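Local structure of catalase (Corynebacterium glutamicum, 4B7H) at residues A[77-82]-A[309-314]. The protein breaks hydrogen peroxide down into water and oxygen at a haem iron, a reaction inhibited when nitric oxide binds. Numbering follows the deposited sequence.
Sequences FGELHI and YFILNR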
loop_
_atom_site.group_PDB
_atom_site.type_symbol
_atom_site.label_atom_id
_atom_site.label_comp_id
_atom_site.label_asym_id
_atom_site.label_seq_id
_atom_site.Cartn_x
_atom_site.Cartn_y
_atom_site.Cartn_z
ATOM N N PHE A 77 -20.215 -19.911 -8.861
ATOM C CA PHE A 77 -21.391 -19.303 -8.272
ATOM C C PHE A 77 -22.562 -20.239 -8.479
ATOM O O PHE A 77 -22.505 -21.143 -9.313
ATOM C CB PHE A 77 -21.645 -17.921 -8.894
ATOM C CG PHE A 77 -20.554 -16.936 -8.606
ATOM C CD1 PHE A 77 -19.390 -16.933 -9.363
ATOM C CD2 PHE A 77 -20.678 -16.031 -7.560
ATOM C CE1 PHE A 77 -18.367 -16.028 -9.086
ATOM C CE2 PHE A 77 -19.664 -15.131 -7.270
ATOM C CZ PHE A 77 -18.502 -15.127 -8.040
ATOM N N GLY A 78 -23.624 -20.033 -7.716
ATOM C CA GLY A 78 -24.737 -20.959 -7.761
ATOM C C GLY A 78 -25.882 -20.571 -6.855
ATOM O O GLY A 78 -26.148 -19.386 -6.647
ATOM N N GLU A 79 -26.571 -21.582 -6.327
ATOM C CA GLU A 79 -27.847 -21.384 -5.637
ATOM C C GLU A 79 -27.980 -22.334 -4.463
ATOM O O GLU A 79 -27.673 -23.533 -4.583
ATOM C CB GLU A 79 -29.018 -21.632 -6.604
ATOM C CG GLU A 79 -28.951 -20.817 -7.885
ATOM C CD GLU A 79 -29.957 -21.239 -8.936
ATOM O OE1 GLU A 79 -30.816 -22.109 -8.660
ATOM O OE2 GLU A 79 -29.892 -20.692 -10.058
ATOM N N LEU A 80 -28.460 -21.803 -3.339
ATOM C CA LEU A 80 -28.864 -22.609 -2.192
ATOM C C LEU A 80 -30.382 -22.762 -2.208
ATOM O O LEU A 80 -31.103 -21.767 -2.286
ATOM C CB LEU A 80 -28.443 -21.920 -0.890
ATOM C CG LEU A 80 -28.976 -22.513 0.419
ATOM C CD1 LEU A 80 -28.368 -23.885 0.667
ATOM C CD2 LEU A 80 -28.703 -21.569 1.583
ATOM N N HIS A 81 -30.863 -24.003 -2.129
ATOM C CA HIS A 81 -32.300 -24.283 -2.101
ATOM C C HIS A 81 -32.698 -24.976 -0.794
ATOM O O HIS A 81 -32.211 -26.065 -0.491
ATOM C CB HIS A 81 -32.686 -25.186 -3.277
ATOM C CG HIS A 81 -32.537 -24.538 -4.615
ATOM N ND1 HIS A 81 -33.619 -24.148 -5.376
ATOM C CD2 HIS A 81 -31.436 -24.213 -5.333
ATOM C CE1 HIS A 81 -33.190 -23.608 -6.503
ATOM N NE2 HIS A 81 -31.869 -23.630 -6.499
ATOM N N ILE A 82 -33.593 -24.362 -0.026
ATOM C CA ILE A 82 -34.090 -24.990 1.198
ATOM C C ILE A 82 -35.245 -25.942 0.879
ATOM O O ILE A 82 -36.179 -25.575 0.160
ATOM C CB ILE A 82 -34.536 -23.929 2.221
ATOM C CG1 ILE A 82 -33.401 -22.932 2.475
ATOM C CG2 ILE A 82 -34.996 -24.578 3.513
ATOM C CD1 ILE A 82 -32.076 -23.579 2.886
ATOM N N TYR A 309 -30.165 -28.218 -0.379
ATOM C CA TYR A 309 -29.000 -28.523 -1.201
ATOM C C TYR A 309 -28.478 -27.241 -1.825
ATOM O O TYR A 309 -29.195 -26.238 -1.895
ATOM C CB TYR A 309 -29.346 -29.539 -2.302
ATOM C CG TYR A 309 -30.254 -28.998 -3.394
ATOM C CD1 TYR A 309 -31.638 -29.068 -3.277
ATOM C CD2 TYR A 309 -29.724 -28.427 -4.549
ATOM C CE1 TYR A 309 -32.470 -28.571 -4.276
ATOM C CE2 TYR A 309 -30.539 -27.926 -5.549
ATOM C CZ TYR A 309 -31.914 -28.001 -5.413
ATOM O OH TYR A 309 -32.721 -27.501 -6.420
ATOM N N PHE A 310 -27.235 -27.266 -2.293
ATOM C CA PHE A 310 -26.765 -26.183 -3.145
ATOM C C PHE A 310 -26.155 -26.746 -4.423
ATOM O O PHE A 310 -25.705 -27.897 -4.464
ATOM C CB PHE A 310 -25.851 -25.177 -2.409
ATOM C CG PHE A 310 -24.487 -25.703 -2.041
ATOM C CD1 PHE A 310 -23.471 -25.764 -2.988
ATOM C CD2 PHE A 310 -24.203 -26.072 -0.729
ATOM C CE1 PHE A 310 -22.205 -26.215 -2.643
ATOM C CE2 PHE A 310 -22.939 -26.532 -0.375
ATOM C CZ PHE A 310 -21.941 -26.605 -1.337
ATOM N N ILE A 311 -26.191 -25.934 -5.472
ATOM C CA ILE A 311 -25.761 -26.334 -6.801
ATOM C C ILE A 311 -24.844 -25.254 -7.359
ATOM O O ILE A 311 -25.070 -24.063 -7.126
ATOM C CB ILE A 311 -26.997 -26.569 -7.721
ATOM C CG1 ILE A 311 -26.584 -27.056 -9.111
ATOM C CG2 ILE A 311 -27.896 -25.327 -7.782
ATOM C CD1 ILE A 311 -27.762 -27.535 -9.959
ATOM N N LEU A 312 -23.784 -25.666 -8.050
ATOM C CA LEU A 312 -22.886 -24.702 -8.678
ATOM C C LEU A 312 -23.209 -24.679 -10.166
ATOM O O LEU A 312 -22.969 -25.670 -10.874
ATOM C CB LEU A 312 -21.420 -25.076 -8.453
ATOM C CG LEU A 312 -21.009 -25.276 -6.991
ATOM C CD1 LEU A 312 -19.521 -25.613 -6.884
ATOM C CD2 LEU A 312 -21.350 -24.045 -6.160
ATOM N N ASN A 313 -23.763 -23.563 -10.636
ATOM C CA ASN A 313 -24.218 -23.490 -12.025
ATOM C C ASN A 313 -23.725 -22.281 -12.822
ATOM O O ASN A 313 -24.234 -22.008 -13.905
ATOM C CB ASN A 313 -25.753 -23.594 -12.105
ATOM C CG ASN A 313 -26.463 -22.436 -11.412
ATOM O OD1 ASN A 313 -25.829 -21.482 -10.941
ATOM N ND2 ASN A 313 -27.791 -22.513 -11.353
ATOM N N ARG A 314 -22.729 -21.568 -12.304
ATOM C CA ARG A 314 -22.218 -20.400 -13.003
ATOM C C ARG A 314 -20.725 -20.245 -12.768
ATOM O O ARG A 314 -20.278 -20.141 -11.622
ATOM C CB ARG A 314 -22.971 -19.147 -12.538
ATOM C CG ARG A 314 -22.359 -17.813 -13.014
ATOM C CD ARG A 314 -22.513 -17.593 -14.529
ATOM N NE ARG A 314 -23.925 -17.534 -14.893
ATOM C CZ ARG A 314 -24.553 -18.431 -15.647
ATOM N NH1 ARG A 314 -23.887 -19.451 -16.175
ATOM N NH2 ARG A 314 -25.852 -18.295 -15.890
#
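H81 and Y309 face each other as a hydrogen-bonded pair of antiparallel strands, their rings side by side with planes 1° apart. The rings are slid so far that Y309 OH sits over the centre of the imidazole, while H81 CB lies over one face of the phenol, offset toward the rim, in a CH-pi contact. At the imidazole edge H81 NE2 donates to the anti lone pair of E79 OE1 (2.8 Å). E79 OE2 takes N313 ND2 at 3.1 Å from above the carboxylate plane and is also bonded by A5 N, so three donors grip this carboxylate. An amide suits position 313: with CG between the backbone N and the carbonyl carbon (chi1 63°), ND2 donates to E79 and OD1 accepts from S4. At a classic beta bulge N313 and R314 both face F77, whose O accepts a hydrogen bond from R314 N and a weak one from N313 N. Glycine suits position 78, since a CB there would clash with I311 O.

E79, H81, Y309 and R314 on this side are partly exposed; the N-terminal segment crosses it, D7 forming a salt bridge with R314 NE and E2 O bonding R314 NH2. The reverse side is buried, suiting apolar L80 and F310, which meet there (CD1 to CB, 4.2 Å) and reach F130 and F126 of strand 125-132 inside the catalase beta-barrel. Strand 73-82 is hydrogen-bonded between 305-314 and 100-108, and 305-314 continues the sheet to 270-279.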